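Local coordinates for agmatinase (Deinococcus radiodurans, PDB 1WOH), which probably hydrolyses agmatine to putrescine and urea, as a two-manganese enzyme of the arginase (ureohydrolase) family, at residues A212-L215 and A216-P219; Q253-K256 and I257-A261; L287-A290 and R291-M294; E295-C298 and E299-H303. All coordinates share one frame; numbering follows the deposited sequence.

Contact 1: A212-L215 and A216-P219; sequences AGVL and AQLP
L215 and L218 meet in a local contact where the chain runs from helix 211-215 toward strand 223-229. Their side chains lie alongside each other and point the same way, with L215 CD2 4.1 Å from L218 CD1. In L218 the CG stands anti to the carbonyl carbon (chi1 -62°), which brings L218 CG over its own turn, 3.6 Å from L215 O. The backbone tightens along this stretch. A216 N makes a helical bond to A212 O, at 3.0 Å, but the next amide, Q217 N, reaches back just three residues, to V214 O at 2.8 Å. L218 N then closes a type I beta turn on L215 O at 3.2 Å. Beyond the turn the chain feeds the central parallel sheet of the arginase alpha/beta fold, and the leucine pair rests on I257 and A260 of helix 251-264. On another flank Q217 runs extended past CG and folds back along the preceding turn. Q217 CG is 3.2 Å from G213 O, to which Q217 NE2 adds a weak hydrogen bond of 3.5 Å, while the side chain also packs on T200 and I202 of strand 200-203.

Contact 2: Q253-K256 and I257-A261; sequences QGMK and ILAAA
M255 and L258 touch through the methyl end of the methionine: M255 CE comes to 4.0 Å from L258 CB, the two side chains crossing at about a right angle. M255 CG lies anti to the backbone N (chi1 -160°), and bends at chi2 and chi3 then curl the thioether back, so that M255 CE also approaches A259 CB at 4.5 Å. L258 CG lies 3.4 Å from G254 O. On another side of the helix I257 lays its CG1 branch against the preceding turn, I257 CG1 being 3.3 Å from Q253 O. Four successive i to i+4 backbone bonds hold these positions; the shortest runs from A259 N to M255 O at 2.8 Å. One layer further out, helix 251-264 is the crossover helix of the beta-alpha-beta unit between strands 223-229 and 266-273. L258 packs on F226 of the first of these strands, M255 on L292 and T296 of helix 284-302, and I257 on L249. At the partly exposed Q253, OE1 accepts a bond from T250 N, just ahead of the helix. Across the pair itself the side chains meet without a polar bond, so their fit depends on van der Waals contact and on the regular helical backbone beneath.

Contact 3: L287-A290 and R291-M294; sequences LLMA and RLVM
M289 and L292 form the apolar part of this contact, one helical turn apart on helix 284-302 and lying side by side with their ends pointing the same way. The methionine is bent at chi2 and chi3, though the exact placing of its methyl is doubtful. L292 carries its CG anti to the backbone N (chi1 -171°), and from there its side chain reaches L258 of helix 251-264. M289 in turn packs on L272 of strand 266-273 and L55 of helix 51-59, its side chain about 8 Å from that of D229, a manganese ligand. V293 and M294 lean on carbonyls of the turn before: V293 CG2 is 3.4 Å from M289 O, and M294 CG 3.5 Å from A290 O. The backbone bonds are those of an unbroken alpha-helix, the shortest being L292 N to L288 O at 2.9 Å and the next M294 N to A290 O at 3.1 Å. The charged group is R291, whose side chain leaves the contact. Its NH2 forms a salt bridge with E295 on the same helix, and its NH1 another with E245 of a second subunit; P246 of that subunit also packs on the arginine. With a carboxylate at each of its two terminal nitrogens, the guanidinium is probably well compensated and ties this helix to the subunit interface, while M289 and L292 face the apolar interior.

Contact 4: E295-C298 and E299-H303; sequences ETLC and EVFDH
E299 is the side chain to follow, reaching back toward E295 one turn earlier on helix 284-302. E299 CB lies 3.4 Å from T296 O. E299 CG, anti to the carbonyl carbon (chi1 -64°), comes to 3.5 Å from E295 O, and a bend at chi2 then turns the carboxylate along the helix surface. At the tip E299 OE2 takes a 2.8 Å bond from a water that also donates to E295 OE1, so the water joins two carboxylates, probably easing the repulsion expected between them. Each has a further partner: R74 forms a salt bridge with E299 OE2, while E295 OE2 accepts a hydrogen bond from Y251. This is the closing part of the long C-terminal helix of the arginase fold, packed against helix 251-264 through T296 and against strand 31-36 through L297 and F301. L297 CD2 stands 4.4 Å from F301 CE1, and L297 O meets the ring edge in its plane, 3.4 Å from F301 CD1, while accepting the backbone bond from F301 N. E299 O receives both D302 N, at 3.1 Å, and H303 ND1, at 3.2 Å; the histidine bond is close to linear (175°) and lies in the ring plane. A second water bridges C298 O and D302 OD2, donating to each.

How the contacts relate
The four contacts run in series along the C-terminal third of the chain, from the end of helix 211-215, through helix 251-264, to two successive parts of helix 284-302. Contact 2 is the hub. Its centre lies about 10 Å from that of contact 1, about 13 Å from that of contact 3 and about 11 Å from that of contact 4, and it touches all three. Contact 1, by contrast, stays about 13 Å from contact 3 and about 11 Å from contact 4 at the nearest atoms. Helix 251-264 therefore stands between the turn at 215-218 and the C-terminal helix, all of them flanking the parallel sheet whose strand 223-229 ends at manganese ligand D229. Contact 3 reaches nearest that site, whereas contacts 1 and 4 are remote from it.

Contact 1: A212-L215 and A216-P219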
ATOM      1  N   ALA A 212     -13.659 -33.786 -14.713  1.00 21.27           N
ATOM      2  CA  ALA A 212     -14.476 -34.958 -14.429  1.00 22.00           C
ATOM      3  C   ALA A 212     -13.588 -36.117 -13.989  1.00 21.91           C
ATOM      4  O   ALA A 212     -13.857 -36.771 -12.980  1.00 22.52           O
ATOM      5  CB  ALA A 212     -15.279 -35.355 -15.668  1.00 22.54           C
ATOM      6  N   GLY A 213     -12.527 -36.357 -14.754  1.00 21.04           N
ATOM      7  CA  GLY A 213     -11.609 -37.434 -14.436  1.00 22.34           C
ATOM      8  C   GLY A 213     -10.968 -37.249 -13.075  1.00 21.09           C
ATOM      9  O   GLY A 213     -10.639 -38.220 -12.395  1.00 20.83           O
ATOM     10  N   VAL A 214     -10.785 -35.995 -12.674  1.00 20.31           N
ATOM     11  CA  VAL A 214     -10.188 -35.692 -11.378  1.00 18.74           C
ATOM     12  C   VAL A 214     -11.165 -36.011 -10.246  1.00 18.85           C
ATOM     13  O   VAL A 214     -10.799 -36.667  -9.267  1.00 19.40           O
ATOM     14  CB  VAL A 214      -9.755 -34.207 -11.302  1.00 18.07           C
ATOM     15  CG1 VAL A 214      -9.415 -33.829  -9.869  1.00 17.08           C
ATOM     16  CG2 VAL A 214      -8.557 -33.974 -12.224  1.00 17.25           C
ATOM     17  N   LEU A 215     -12.411 -35.559 -10.378  1.00 17.85           N
ATOM     18  CA  LEU A 215     -13.406 -35.828  -9.344  1.00 19.09           C
ATOM     19  C   LEU A 215     -13.586 -37.336  -9.184  1.00 19.03           C
ATOM     20  O   LEU A 215     -13.882 -37.819  -8.092  1.00 19.76           O
ATOM     21  CB  LEU A 215     -14.755 -35.181  -9.698  1.00 19.17           C
ATOM     22  CG  LEU A 215     -14.767 -33.673  -9.967  1.00 20.70           C
ATOM     23  CD1 LEU A 215     -16.199 -33.212 -10.214  1.00 21.73           C
ATOM     24  CD2 LEU A 215     -14.169 -32.927  -8.784  1.00 19.98           C
ATOM     25  N   ALA A 216     -13.394 -38.077 -10.271  1.00 20.27           N
ATOM     26  CA  ALA A 216     -13.537 -39.531 -10.234  1.00 22.26           C
ATOM     27  C   ALA A 216     -12.409 -40.197  -9.450  1.00 21.84           C
ATOM     28  O   ALA A 216     -12.517 -41.363  -9.065  1.00 22.35           O
ATOM     29  CB  ALA A 216     -13.586 -40.088 -11.651  1.00 21.38           C
ATOM     30  N   GLN A 217     -11.328 -39.459  -9.212  1.00 20.15           N
ATOM     31  CA  GLN A 217     -10.198 -39.997  -8.467  1.00 20.51           C
ATOM     32  C   GLN A 217     -10.308 -39.723  -6.969  1.00 19.81           C
ATOM     33  O   GLN A 217      -9.549 -40.279  -6.181  1.00 19.35           O
ATOM     34  CB  GLN A 217      -8.882 -39.411  -8.980  1.00 20.78           C
ATOM     35  CG  GLN A 217      -8.592 -39.685 -10.444  1.00 23.32           C
ATOM     36  CD  GLN A 217      -7.240 -39.142 -10.862  1.00 24.43           C
ATOM     37  OE1 GLN A 217      -6.204 -39.567 -10.350  1.00 25.29           O
ATOM     38  NE2 GLN A 217      -7.241 -38.196 -11.792  1.00 23.60           N
ATOM     39  N   LEU A 218     -11.246 -38.867  -6.576  1.00 18.28           N
ATOM     40  CA  LEU A 218     -11.423 -38.543  -5.163  1.00 17.55           C
ATOM     41  C   LEU A 218     -11.945 -39.735  -4.362  1.00 17.63           C
ATOM     42  O   LEU A 218     -12.584 -40.633  -4.910  1.00 18.26           O
ATOM     43  CB  LEU A 218     -12.372 -37.354  -5.008  1.00 17.97           C
ATOM     44  CG  LEU A 218     -11.897 -36.047  -5.646  1.00 17.09           C
ATOM     45  CD1 LEU A 218     -12.977 -34.993  -5.479  1.00 17.92           C
ATOM     46  CD2 LEU A 218     -10.600 -35.588  -4.997  1.00 18.35           C
ATOM     47  N   PRO A 219     -11.671 -39.762  -3.048  1.00 18.09           N
ATOM     48  CA  PRO A 219     -12.112 -40.852  -2.174  1.00 20.36           C
ATOM     49  C   PRO A 219     -13.632 -40.981  -2.055  1.00 22.24           C
ATOM     50  O   PRO A 219     -14.370 -40.024  -2.292  1.00 20.91           O
ATOM     51  CB  PRO A 219     -11.449 -40.512  -0.840  1.00 21.70           C
ATOM     52  CG  PRO A 219     -11.355 -39.016  -0.877  1.00 19.66           C
ATOM     53  CD  PRO A 219     -10.906 -38.757  -2.288  1.00 19.36           C
TER

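Contact 2: Q253-K256 and I257-A261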
ATOM      1  N   GLN A 253     -13.333 -24.177  -9.406  1.00 10.17           N
ATOM      2  CA  GLN A 253     -12.739 -25.508  -9.511  1.00 11.59           C
ATOM      3  C   GLN A 253     -12.410 -26.082  -8.137  1.00 10.95           C
ATOM      4  O   GLN A 253     -12.697 -27.250  -7.851  1.00 12.02           O
ATOM      5  CB  GLN A 253     -11.471 -25.452 -10.352  1.00 10.87           C
ATOM      6  CG  GLN A 253     -11.704 -25.066 -11.790  1.00 11.86           C
ATOM      7  CD  GLN A 253     -10.401 -24.891 -12.524  1.00 16.31           C
ATOM      8  OE1 GLN A 253      -9.492 -24.227 -12.026  1.00 15.15           O
ATOM      9  NE2 GLN A 253     -10.297 -25.482 -13.716  1.00 18.33           N
ATOM     10  N   GLY A 254     -11.794 -25.264  -7.290  1.00 11.34           N
ATOM     11  CA  GLY A 254     -11.454 -25.728  -5.958  1.00 10.85           C
ATOM     12  C   GLY A 254     -12.713 -26.135  -5.214  1.00 12.33           C
ATOM     13  O   GLY A 254     -12.756 -27.168  -4.541  1.00 11.08           O
ATOM     14  N   MET A 255     -13.752 -25.315  -5.345  1.00 12.59           N
ATOM     15  CA  MET A 255     -15.025 -25.570  -4.682  1.00 13.71           C
ATOM     16  C   MET A 255     -15.718 -26.827  -5.215  1.00 15.03           C
ATOM     17  O   MET A 255     -16.356 -27.556  -4.453  1.00 15.10           O
ATOM     18  CB  MET A 255     -15.936 -24.345  -4.839  1.00 14.59           C
ATOM     19  CG  MET A 255     -17.079 -24.269  -3.833  1.00 16.77           C
ATOM     20  SD  MET A 255     -16.507 -24.341  -2.121  1.00 20.00           S
ATOM     21  CE  MET A 255     -17.152 -25.942  -1.652  1.00 16.39           C
ATOM     22  N   LYS A 256     -15.608 -27.081  -6.516  1.00 15.19           N
ATOM     23  CA  LYS A 256     -16.222 -28.278  -7.091  1.00 16.19           C
ATOM     24  C   LYS A 256     -15.542 -29.528  -6.529  1.00 16.59           C
ATOM     25  O   LYS A 256     -16.196 -30.541  -6.268  1.00 14.34           O
ATOM     26  CB  LYS A 256     -16.097 -28.284  -8.616  1.00 18.33           C
ATOM     27  CG  LYS A 256     -17.028 -27.323  -9.326  1.00 21.21           C
ATOM     28  CD  LYS A 256     -16.979 -27.549 -10.828  1.00 26.02           C
ATOM     29  CE  LYS A 256     -17.970 -26.662 -11.563  1.00 31.12           C
ATOM     30  NZ  LYS A 256     -17.625 -25.219 -11.434  1.00 32.94           N
ATOM     31  N   ILE A 257     -14.227 -29.451  -6.357  1.00 14.19           N
ATOM     32  CA  ILE A 257     -13.457 -30.569  -5.815  1.00 13.40           C
ATOM     33  C   ILE A 257     -13.894 -30.850  -4.381  1.00 13.03           C
ATOM     34  O   ILE A 257     -14.184 -31.998  -4.019  1.00 12.16           O
ATOM     35  CB  ILE A 257     -11.939 -30.258  -5.840  1.00 11.41           C
ATOM     36  CG1 ILE A 257     -11.450 -30.213  -7.286  1.00 14.28           C
ATOM     37  CG2 ILE A 257     -11.157 -31.334  -5.067  1.00 11.78           C
ATOM     38  CD1 ILE A 257     -10.069 -29.641  -7.445  1.00 12.86           C
ATOM     39  N   LEU A 258     -13.950 -29.803  -3.560  1.00 11.47           N
ATOM     40  CA  LEU A 258     -14.364 -29.973  -2.174  1.00 11.95           C
ATOM     41  C   LEU A 258     -15.814 -30.454  -2.083  1.00 13.00           C
ATOM     42  O   LEU A 258     -16.136 -31.330  -1.283  1.00 13.29           O
ATOM     43  CB  LEU A 258     -14.207 -28.659  -1.406  1.00 11.57           C
ATOM     44  CG  LEU A 258     -12.754 -28.161  -1.305  1.00 10.54           C
ATOM     45  CD1 LEU A 258     -12.723 -26.715  -0.810  1.00  9.59           C
ATOM     46  CD2 LEU A 258     -11.955 -29.076  -0.376  1.00 10.08           C
ATOM     47  N   ALA A 259     -16.684 -29.877  -2.903  1.00 12.41           N
ATOM     48  CA  ALA A 259     -18.093 -30.254  -2.884  1.00 13.51           C
ATOM     49  C   ALA A 259     -18.263 -31.733  -3.217  1.00 13.62           C
ATOM     50  O   ALA A 259     -19.039 -32.442  -2.567  1.00 16.19           O
ATOM     51  CB  ALA A 259     -18.877 -29.394  -3.871  1.00 14.49           C
ATOM     52  N   ALA A 260     -17.532 -32.197  -4.224  1.00 13.67           N
ATOM     53  CA  ALA A 260     -17.611 -33.591  -4.646  1.00 14.58           C
ATOM     54  C   ALA A 260     -17.187 -34.521  -3.518  1.00 15.48           C
ATOM     55  O   ALA A 260     -17.846 -35.528  -3.238  1.00 15.15           O
ATOM     56  CB  ALA A 260     -16.735 -33.816  -5.869  1.00 13.89           C
ATOM     57  N   ALA A 261     -16.083 -34.180  -2.864  1.00 14.39           N
ATOM     58  CA  ALA A 261     -15.586 -35.000  -1.770  1.00 13.89           C
ATOM     59  C   ALA A 261     -16.546 -34.979  -0.581  1.00 13.82           C
ATOM     60  O   ALA A 261     -16.761 -36.003   0.060  1.00 15.82           O
ATOM     61  CB  ALA A 261     -14.200 -34.516  -1.342  1.00 14.48           C
TER

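Contact 3: L287-A290 and R291-M294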
ATOM      1  N   LEU A 287     -11.450 -12.448   1.914  1.00 10.03           N
ATOM      2  CA  LEU A 287     -12.887 -12.449   1.677  1.00 11.02           C
ATOM      3  C   LEU A 287     -13.305 -13.726   0.958  1.00 10.40           C
ATOM      4  O   LEU A 287     -14.237 -14.412   1.390  1.00 10.92           O
ATOM      5  CB  LEU A 287     -13.288 -11.212   0.869  1.00 12.19           C
ATOM      6  CG  LEU A 287     -13.305  -9.942   1.730  1.00 10.98           C
ATOM      7  CD1 LEU A 287     -13.460  -8.700   0.863  1.00 10.46           C
ATOM      8  CD2 LEU A 287     -14.453 -10.049   2.736  1.00 13.50           C
ATOM      9  N   LEU A 288     -12.599 -14.057  -0.120  1.00  8.68           N
ATOM     10  CA  LEU A 288     -12.894 -15.256  -0.880  1.00  9.08           C
ATOM     11  C   LEU A 288     -12.625 -16.541  -0.113  1.00 10.02           C
ATOM     12  O   LEU A 288     -13.391 -17.496  -0.222  1.00 11.07           O
ATOM     13  CB  LEU A 288     -12.102 -15.277  -2.188  1.00 10.01           C
ATOM     14  CG  LEU A 288     -12.842 -14.683  -3.390  1.00 12.01           C
ATOM     15  CD1 LEU A 288     -13.265 -13.253  -3.080  1.00 13.03           C
ATOM     16  CD2 LEU A 288     -11.957 -14.744  -4.626  1.00 11.70           C
ATOM     17  N   MET A 289     -11.541 -16.578   0.657  1.00  7.58           N
ATOM     18  CA  MET A 289     -11.231 -17.789   1.411  1.00  9.19           C
ATOM     19  C   MET A 289     -12.160 -18.028   2.599  1.00 10.48           C
ATOM     20  O   MET A 289     -12.386 -19.173   2.995  1.00 11.62           O
ATOM     21  CB  MET A 289      -9.769 -17.780   1.850  1.00 10.75           C
ATOM     22  CG  MET A 289      -8.794 -17.959   0.690  1.00 12.39           C
ATOM     23  SD  MET A 289      -8.956 -19.522  -0.256  1.00 10.05           S
ATOM     24  CE  MET A 289      -9.873 -20.549   0.880  1.00 23.00           C
ATOM     25  N   ALA A 290     -12.701 -16.960   3.178  1.00 10.08           N
ATOM     26  CA  ALA A 290     -13.644 -17.126   4.279  1.00 11.62           C
ATOM     27  C   ALA A 290     -14.920 -17.715   3.670  1.00 13.61           C
ATOM     28  O   ALA A 290     -15.569 -18.583   4.265  1.00 12.68           O
ATOM     29  CB  ALA A 290     -13.947 -15.785   4.932  1.00 13.40           C
ATOM     30  N   ARG A 291     -15.275 -17.246   2.474  1.00 12.99           N
ATOM     31  CA  ARG A 291     -16.467 -17.757   1.810  1.00 13.03           C
ATOM     32  C   ARG A 291     -16.277 -19.226   1.446  1.00 12.61           C
ATOM     33  O   ARG A 291     -17.203 -20.029   1.556  1.00 11.60           O
ATOM     34  CB  ARG A 291     -16.782 -16.966   0.537  1.00 15.57           C
ATOM     35  CG  ARG A 291     -18.063 -17.466  -0.116  1.00 17.20           C
ATOM     36  CD  ARG A 291     -18.271 -16.956  -1.522  1.00 21.49           C
ATOM     37  NE  ARG A 291     -18.849 -18.018  -2.342  1.00 21.66           N
ATOM     38  CZ  ARG A 291     -19.496 -17.823  -3.484  1.00 21.62           C
ATOM     39  NH1 ARG A 291     -19.667 -16.596  -3.954  1.00 22.67           N
ATOM     40  NH2 ARG A 291     -19.954 -18.866  -4.164  1.00 22.11           N
ATOM     41  N   LEU A 292     -15.074 -19.579   1.003  1.00 10.19           N
ATOM     42  CA  LEU A 292     -14.802 -20.961   0.639  1.00 10.89           C
ATOM     43  C   LEU A 292     -15.069 -21.869   1.833  1.00 10.17           C
ATOM     44  O   LEU A 292     -15.650 -22.946   1.687  1.00 11.26           O
ATOM     45  CB  LEU A 292     -13.339 -21.146   0.195  1.00  9.61           C
ATOM     46  CG  LEU A 292     -13.070 -22.533  -0.401  1.00  8.83           C
ATOM     47  CD1 LEU A 292     -13.372 -22.488  -1.897  1.00 11.73           C
ATOM     48  CD2 LEU A 292     -11.619 -22.948  -0.206  1.00  9.20           C
ATOM     49  N   VAL A 293     -14.639 -21.444   3.018  1.00 10.77           N
ATOM     50  CA  VAL A 293     -14.851 -22.260   4.208  1.00 10.64           C
ATOM     51  C   VAL A 293     -16.345 -22.402   4.467  1.00 13.60           C
ATOM     52  O   VAL A 293     -16.840 -23.511   4.703  1.00 12.38           O
ATOM     53  CB  VAL A 293     -14.175 -21.649   5.460  1.00 11.29           C
ATOM     54  CG1 VAL A 293     -14.573 -22.435   6.703  1.00 13.29           C
ATOM     55  CG2 VAL A 293     -12.649 -21.682   5.300  1.00 11.94           C
ATOM     56  N   MET A 294     -17.067 -21.286   4.401  1.00 11.55           N
ATOM     57  CA  MET A 294     -18.505 -21.321   4.647  1.00 13.56           C
ATOM     58  C   MET A 294     -19.255 -22.123   3.587  1.00 12.45           C
ATOM     59  O   MET A 294     -20.190 -22.860   3.912  1.00 15.49           O
ATOM     60  CB  MET A 294     -19.088 -19.899   4.725  1.00 13.20           C
ATOM     61  CG  MET A 294     -18.644 -19.088   5.947  1.00 15.51           C
ATOM     62  SD  MET A 294     -18.710 -19.979   7.512  1.00 19.40           S
ATOM     63  CE  MET A 294     -20.521 -20.198   7.708  1.00 17.63           C
TER

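Contact 4: E295-C298 and E299-H303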
ATOM      1  N   GLU A 295     -18.858 -21.983   2.326  1.00 11.77           N
ATOM      2  CA  GLU A 295     -19.524 -22.730   1.271  1.00 13.07           C
ATOM      3  C   GLU A 295     -19.205 -24.212   1.417  1.00 14.12           C
ATOM      4  O   GLU A 295     -20.061 -25.069   1.185  1.00 15.32           O
ATOM      5  CB  GLU A 295     -19.102 -22.240  -0.116  1.00 13.49           C
ATOM      6  CG  GLU A 295     -19.843 -22.962  -1.248  1.00 15.71           C
ATOM      7  CD  GLU A 295     -19.666 -22.296  -2.599  1.00 15.16           C
ATOM      8  OE1 GLU A 295     -20.193 -22.826  -3.599  1.00 17.09           O
ATOM      9  OE2 GLU A 295     -19.001 -21.246  -2.665  1.00 15.24           O
ATOM     10  N   THR A 296     -17.976 -24.529   1.812  1.00 13.82           N
ATOM     11  CA  THR A 296     -17.619 -25.931   1.985  1.00 14.11           C
ATOM     12  C   THR A 296     -18.486 -26.548   3.078  1.00 13.68           C
ATOM     13  O   THR A 296     -18.979 -27.666   2.931  1.00 14.72           O
ATOM     14  CB  THR A 296     -16.127 -26.095   2.338  1.00 14.62           C
ATOM     15  OG1 THR A 296     -15.331 -25.635   1.235  1.00 12.90           O
ATOM     16  CG2 THR A 296     -15.799 -27.561   2.603  1.00 14.79           C
ATOM     17  N   LEU A 297     -18.681 -25.820   4.171  1.00 13.70           N
ATOM     18  CA  LEU A 297     -19.515 -26.324   5.256  1.00 15.00           C
ATOM     19  C   LEU A 297     -20.960 -26.524   4.785  1.00 15.57           C
ATOM     20  O   LEU A 297     -21.644 -27.443   5.242  1.00 15.49           O
ATOM     21  CB  LEU A 297     -19.472 -25.368   6.448  1.00 13.98           C
ATOM     22  CG  LEU A 297     -18.121 -25.300   7.172  1.00 15.23           C
ATOM     23  CD1 LEU A 297     -18.131 -24.168   8.186  1.00 13.73           C
ATOM     24  CD2 LEU A 297     -17.834 -26.628   7.855  1.00 14.93           C
ATOM     25  N   CYS A 298     -21.426 -25.670   3.878  1.00 15.70           N
ATOM     26  CA  CYS A 298     -22.787 -25.817   3.357  1.00 16.04           C
ATOM     27  C   CYS A 298     -22.872 -27.175   2.687  1.00 16.50           C
ATOM     28  O   CYS A 298     -23.825 -27.926   2.894  1.00 17.81           O
ATOM     29  CB  CYS A 298     -23.105 -24.752   2.308  1.00 16.63           C
ATOM     30  SG  CYS A 298     -23.492 -23.132   2.941  1.00 17.73           S
ATOM     31  N   GLU A 299     -21.865 -27.473   1.871  1.00 15.49           N
ATOM     32  CA  GLU A 299     -21.805 -28.736   1.157  1.00 15.39           C
ATOM     33  C   GLU A 299     -21.697 -29.890   2.143  1.00 16.84           C
ATOM     34  O   GLU A 299     -22.392 -30.893   2.007  1.00 18.86           O
ATOM     35  CB  GLU A 299     -20.604 -28.755   0.205  1.00 16.41           C
ATOM     36  CG  GLU A 299     -20.655 -27.732  -0.933  1.00 15.79           C
ATOM     37  CD  GLU A 299     -21.798 -27.976  -1.906  1.00 17.79           C
ATOM     38  OE1 GLU A 299     -22.285 -29.124  -1.978  1.00 18.31           O
ATOM     39  OE2 GLU A 299     -22.200 -27.024  -2.614  1.00 19.85           O
ATOM     40  N   VAL A 300     -20.827 -29.752   3.141  1.00 14.88           N
ATOM     41  CA  VAL A 300     -20.659 -30.817   4.127  1.00 15.63           C
ATOM     42  C   VAL A 300     -21.985 -31.173   4.807  1.00 17.80           C
ATOM     43  O   VAL A 300     -22.407 -32.328   4.791  1.00 15.71           O
ATOM     44  CB  VAL A 300     -19.626 -30.425   5.211  1.00 18.26           C
ATOM     45  CG1 VAL A 300     -19.674 -31.411   6.372  1.00 17.86           C
ATOM     46  CG2 VAL A 300     -18.226 -30.414   4.606  1.00 14.02           C
ATOM     47  N   PHE A 301     -22.656 -30.182   5.384  1.00 18.06           N
ATOM     48  CA  PHE A 301     -23.902 -30.467   6.078  1.00 19.97           C
ATOM     49  C   PHE A 301     -25.094 -30.801   5.186  1.00 21.66           C
ATOM     50  O   PHE A 301     -26.158 -31.153   5.686  1.00 22.62           O
ATOM     51  CB  PHE A 301     -24.241 -29.333   7.043  1.00 18.17           C
ATOM     52  CG  PHE A 301     -23.399 -29.345   8.285  1.00 18.32           C
ATOM     53  CD1 PHE A 301     -22.120 -28.803   8.279  1.00 17.19           C
ATOM     54  CD2 PHE A 301     -23.856 -29.968   9.443  1.00 18.65           C
ATOM     55  CE1 PHE A 301     -21.304 -28.882   9.405  1.00 18.03           C
ATOM     56  CE2 PHE A 301     -23.051 -30.055  10.577  1.00 19.79           C
ATOM     57  CZ  PHE A 301     -21.769 -29.511  10.559  1.00 18.33           C
ATOM     58  N   ASP A 302     -24.912 -30.714   3.874  1.00 23.47           N
ATOM     59  CA  ASP A 302     -25.986 -31.054   2.945  1.00 26.98           C
ATOM     60  C   ASP A 302     -25.947 -32.544   2.625  1.00 29.90           C
ATOM     61  O   ASP A 302     -26.948 -33.123   2.199  1.00 29.56           O
ATOM     62  CB  ASP A 302     -25.848 -30.263   1.643  1.00 29.77           C
ATOM     63  CG  ASP A 302     -26.889 -29.170   1.510  1.00 31.14           C
ATOM     64  OD1 ASP A 302     -26.910 -28.501   0.459  1.00 33.94           O
ATOM     65  OD2 ASP A 302     -27.685 -28.979   2.453  1.00 33.91           O
ATOM     66  N   HIS A 303     -24.788 -33.167   2.830  1.00 31.72           N
ATOM     67  CA  HIS A 303     -24.639 -34.590   2.534  1.00 34.76           C
ATOM     68  C   HIS A 303     -24.147 -35.442   3.698  1.00 35.73           C
ATOM     69  O   HIS A 303     -23.681 -36.562   3.486  1.00 36.07           O
ATOM     70  CB  HIS A 303     -23.692 -34.788   1.346  1.00 34.35           C
ATOM     71  CG  HIS A 303     -24.114 -34.064   0.107  1.00 34.92           C
ATOM     72  ND1 HIS A 303     -23.923 -32.709  -0.065  1.00 35.74           N
ATOM     73  CD2 HIS A 303     -24.740 -34.500  -1.012  1.00 34.20           C
ATOM     74  CE1 HIS A 303     -24.412 -32.343  -1.236  1.00 36.30           C
ATOM     75  NE2 HIS A 303     -24.913 -33.409  -1.831  1.00 36.58           N
TER
HETATM   76  O   HOH W   1     -20.094 -25.647  -3.854  1.00 20.45           O
HETATM   77  O   HOH W   2     -26.382 -27.393   4.367  1.00 23.71           O